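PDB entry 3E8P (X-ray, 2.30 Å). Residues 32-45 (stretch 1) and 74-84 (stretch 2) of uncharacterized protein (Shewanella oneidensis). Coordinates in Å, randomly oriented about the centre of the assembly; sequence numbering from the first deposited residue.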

# COMPACT_ATOMS: atom_id res chain seq x y z
N PRO A 32 5.70 -12.12 -24.02
CA PRO A 32 5.14 -11.16 -24.97
C PRO A 32 5.10 -9.70 -24.52
O PRO A 32 5.50 -8.81 -25.26
CB PRO A 32 3.75 -11.73 -25.25
CG PRO A 32 4.01 -13.20 -25.23
CD PRO A 32 4.91 -13.36 -24.01
N PHE A 33 4.62 -9.43 -23.31
CA PHE A 33 4.55 -8.04 -22.85
C PHE A 33 5.91 -7.39 -22.65
O PHE A 33 6.04 -6.19 -22.79
CB PHE A 33 3.72 -7.92 -21.57
CG PHE A 33 3.33 -6.49 -21.24
CD1 PHE A 33 2.69 -5.69 -22.18
CD2 PHE A 33 3.61 -5.94 -19.98
CE1 PHE A 33 2.33 -4.37 -21.90
CE2 PHE A 33 3.26 -4.61 -19.68
CZ PHE A 33 2.62 -3.83 -20.64
N HIS A 34 6.93 -8.18 -22.32
CA HIS A 34 8.27 -7.64 -22.12
C HIS A 34 8.86 -7.32 -23.48
O HIS A 34 9.62 -6.36 -23.63
CB HIS A 34 9.19 -8.64 -21.39
CG HIS A 34 8.74 -8.95 -20.00
ND1 HIS A 34 9.34 -9.93 -19.23
CD2 HIS A 34 7.73 -8.45 -19.25
CE1 HIS A 34 8.71 -10.02 -18.07
NE2 HIS A 34 7.73 -9.13 -18.06
N ASN A 35 8.51 -8.13 -24.48
CA ASN A 35 9.00 -7.92 -25.83
C ASN A 35 8.30 -6.72 -26.47
O ASN A 35 8.86 -6.07 -27.35
CB ASN A 35 8.80 -9.19 -26.67
CG ASN A 35 9.68 -10.35 -26.19
OD1 ASN A 35 10.83 -10.15 -25.82
ND2 ASN A 35 9.13 -11.56 -26.21
N LEU A 36 7.10 -6.41 -26.02
CA LEU A 36 6.37 -5.27 -26.56
C LEU A 36 6.97 -3.97 -26.01
O LEU A 36 7.05 -2.97 -26.71
CB LEU A 36 4.89 -5.34 -26.18
CG LEU A 36 4.02 -4.17 -26.65
CD1 LEU A 36 3.79 -4.26 -28.16
CD2 LEU A 36 2.69 -4.20 -25.92
N LEU A 37 7.37 -4.00 -24.74
CA LEU A 37 7.96 -2.83 -24.10
C LEU A 37 9.46 -2.71 -24.33
O LEU A 37 10.00 -1.61 -24.40
CB LEU A 37 7.67 -2.84 -22.59
CG LEU A 37 6.37 -2.18 -22.11
CD1 LEU A 37 5.18 -2.80 -22.84
CD2 LEU A 37 6.21 -2.36 -20.60
N GLY A 38 10.13 -3.86 -24.43
CA GLY A 38 11.57 -3.88 -24.62
C GLY A 38 12.28 -4.06 -23.28
O GLY A 38 13.42 -3.64 -23.10
N LEU A 39 11.58 -4.68 -22.34
CA LEU A 39 12.13 -4.91 -21.01
C LEU A 39 13.23 -5.98 -21.06
O LEU A 39 13.01 -7.06 -21.61
CB LEU A 39 10.98 -5.32 -20.07
CG LEU A 39 11.21 -5.52 -18.58
CD1 LEU A 39 9.89 -5.40 -17.84
CD2 LEU A 39 11.83 -6.88 -18.34
N ASP A 40 14.40 -5.67 -20.51
CA ASP A 40 15.54 -6.60 -20.53
C ASP A 40 16.08 -7.02 -19.16
O ASP A 40 16.17 -6.21 -18.24
CB ASP A 40 16.72 -5.98 -21.29
CG ASP A 40 16.38 -5.65 -22.72
OD1 ASP A 40 17.25 -5.07 -23.40
OD2 ASP A 40 15.26 -5.98 -23.18
N ILE A 41 16.44 -8.29 -19.03
CA ILE A 41 17.03 -8.79 -17.80
C ILE A 41 18.54 -8.71 -18.02
O ILE A 41 19.16 -9.63 -18.55
CB ILE A 41 16.60 -10.26 -17.50
CG1 ILE A 41 15.12 -10.31 -17.11
CG2 ILE A 41 17.42 -10.82 -16.34
CD1 ILE A 41 14.18 -10.06 -18.25
N LYS A 42 19.12 -7.58 -17.62
CA LYS A 42 20.55 -7.33 -17.78
C LYS A 42 21.41 -8.38 -17.09
O LYS A 42 22.35 -8.90 -17.68
CB LYS A 42 20.89 -5.93 -17.26
CG LYS A 42 22.23 -5.40 -17.75
CD LYS A 42 22.48 -3.98 -17.24
CE LYS A 42 23.81 -3.43 -17.75
NZ LYS A 42 24.13 -2.10 -17.17
N ARG A 43 21.08 -8.68 -15.83
CA ARG A 43 21.82 -9.66 -15.05
C ARG A 43 20.88 -10.31 -14.04
O ARG A 43 19.98 -9.65 -13.53
CB ARG A 43 22.99 -9.01 -14.32
CG ARG A 43 24.19 -8.71 -15.22
CD ARG A 43 25.29 -8.00 -14.45
NE ARG A 43 25.01 -6.58 -14.24
CZ ARG A 43 24.97 -5.67 -15.21
NH1 ARG A 43 25.19 -6.03 -16.47
NH2 ARG A 43 24.72 -4.40 -14.93
N TYR A 44 21.09 -11.59 -13.76
CA TYR A 44 20.25 -12.31 -12.81
C TYR A 44 21.01 -13.46 -12.16
O TYR A 44 21.28 -14.48 -12.80
CB TYR A 44 18.99 -12.82 -13.52
CG TYR A 44 17.94 -13.40 -12.61
CD1 TYR A 44 17.51 -12.70 -11.48
CD2 TYR A 44 17.33 -14.62 -12.89
CE1 TYR A 44 16.51 -13.20 -10.66
CE2 TYR A 44 16.32 -15.12 -12.07
CZ TYR A 44 15.91 -14.41 -10.96
OH TYR A 44 14.90 -14.89 -10.15
N ASP A 45 21.34 -13.29 -10.88
CA ASP A 45 22.07 -14.29 -10.12
C ASP A 45 21.48 -14.40 -8.71
O ASP A 45 20.47 -13.77 -8.42
CB ASP A 45 23.54 -13.89 -10.03
CG ASP A 45 23.72 -12.43 -9.65
OD1 ASP A 45 23.22 -12.04 -8.58
OD2 ASP A 45 24.36 -11.68 -10.41
N ALA A 74 5.55 0.95 -13.14
CA ALA A 74 4.92 -0.09 -12.32
C ALA A 74 5.22 -1.48 -12.87
O ALA A 74 5.43 -2.41 -12.10
CB ALA A 74 3.42 0.14 -12.27
N THR A 75 5.26 -1.62 -14.20
CA THR A 75 5.55 -2.91 -14.83
C THR A 75 6.96 -3.38 -14.46
O THR A 75 7.16 -4.53 -14.05
CB THR A 75 5.42 -2.83 -16.38
OG1 THR A 75 4.07 -2.54 -16.73
CG2 THR A 75 5.82 -4.14 -17.03
N VAL A 76 7.93 -2.48 -14.59
CA VAL A 76 9.33 -2.80 -14.26
C VAL A 76 9.51 -3.15 -12.79
O VAL A 76 10.17 -4.13 -12.45
CB VAL A 76 10.28 -1.64 -14.61
CG1 VAL A 76 11.72 -1.99 -14.23
CG2 VAL A 76 10.18 -1.32 -16.09
N LEU A 77 8.93 -2.35 -11.90
CA LEU A 77 9.07 -2.59 -10.48
C LEU A 77 8.49 -3.95 -10.07
O LEU A 77 9.06 -4.63 -9.22
CB LEU A 77 8.40 -1.47 -9.68
CG LEU A 77 9.08 -0.10 -9.75
CD1 LEU A 77 8.16 0.97 -9.17
CD2 LEU A 77 10.38 -0.14 -8.98
N ASP A 78 7.37 -4.33 -10.67
CA ASP A 78 6.72 -5.62 -10.35
C ASP A 78 7.58 -6.80 -10.79
O ASP A 78 7.74 -7.78 -10.06
CB ASP A 78 5.34 -5.73 -11.00
CG ASP A 78 4.56 -6.95 -10.51
OD1 ASP A 78 3.65 -7.41 -11.23
OD2 ASP A 78 4.85 -7.44 -9.39
N VAL A 79 8.12 -6.71 -12.00
CA VAL A 79 8.97 -7.75 -12.55
C VAL A 79 10.26 -7.88 -11.74
O VAL A 79 10.73 -9.00 -11.47
CB VAL A 79 9.33 -7.44 -14.03
CG1 VAL A 79 10.29 -8.50 -14.56
CG2 VAL A 79 8.04 -7.39 -14.86
N VAL A 80 10.85 -6.75 -11.36
CA VAL A 80 12.06 -6.78 -10.54
C VAL A 80 11.72 -7.49 -9.24
O VAL A 80 12.46 -8.34 -8.76
CB VAL A 80 12.55 -5.35 -10.19
CG1 VAL A 80 13.51 -5.42 -9.00
CG2 VAL A 80 13.25 -4.72 -11.38
N GLY A 81 10.57 -7.14 -8.67
CA GLY A 81 10.15 -7.74 -7.41
C GLY A 81 9.93 -9.24 -7.48
O GLY A 81 10.30 -9.97 -6.56
N GLY A 82 9.33 -9.70 -8.57
CA GLY A 82 9.08 -11.12 -8.73
C GLY A 82 10.37 -11.92 -8.84
O GLY A 82 10.53 -12.93 -8.18
N LEU A 83 11.28 -11.45 -9.68
CA LEU A 83 12.57 -12.11 -9.87
C LEU A 83 13.41 -12.06 -8.60
O LEU A 83 14.15 -13.00 -8.29
CB LEU A 83 13.31 -11.47 -11.05
CG LEU A 83 12.66 -11.77 -12.42
CD1 LEU A 83 13.23 -10.88 -13.52
CD2 LEU A 83 12.88 -13.24 -12.74
N THR A 84 13.30 -10.96 -7.85
CA THR A 84 14.03 -10.79 -6.60
C THR A 84 13.50 -11.81 -5.60
O THR A 84 14.26 -12.46 -4.88
CB THR A 84 13.81 -9.36 -5.99
OG1 THR A 84 14.30 -8.36 -6.90
CG2 THR A 84 14.52 -9.24 -4.62

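Stretch 1 runs as a short helix (32-37), turns at G38 and continues as a strand; stretch 2 is a continuous helix, part of a longer one. The two helix axes cross at -134° and come no closer than 12.2 Å, so the two helices meet through side chains, and 420 Å² is buried in total. F33 points toward stretch 2, and its ring edge meets T75, with CE2 of F33 3.7 Å from OG1 of T75, a van der Waals contact; that hydroxyl finds its hydrogen bond elsewhere in the structure. H34 leaves its backbone sideways, but its imidazole reaches in, placing NE2 3.7 Å from CG2 of V79. One turn after F33, L37 sets CD2 4.0 Å from the methyl CG2 of T75. The helix then closes: the backbone N atoms of G38 and L39 both donate to O of H34, at 2.7 and 2.9 Å. G38 has positive phi, where a CB would jam against the preceding carbonyl O, so glycine suits the turn. Just beyond it, L39 points toward the helix and spans one of its turns: CD1 of L39 lies 4.0 Å from CG2 of V79, 4.3 Å from CG2 of T75 and 4.4 Å from CG2 of V76, an apolar cluster of branched side chains. D40 is out of reach, whereas I41, directed sideways, brings CG1 to 4.1 Å from CD1 of L83. Y44 supplies the one hydrogen bond between the stretches: its OH donates to the backbone O of L83 at 2.8 Å, the acceptor lying near the ring plane. The same ring packs its CE1 3.7 Å from CB of L83, joining polar and apolar contact at one residue. T75, V79 and L83, spaced four apart, thus form a stripe along the helix that receives most of stretch 1's contacts.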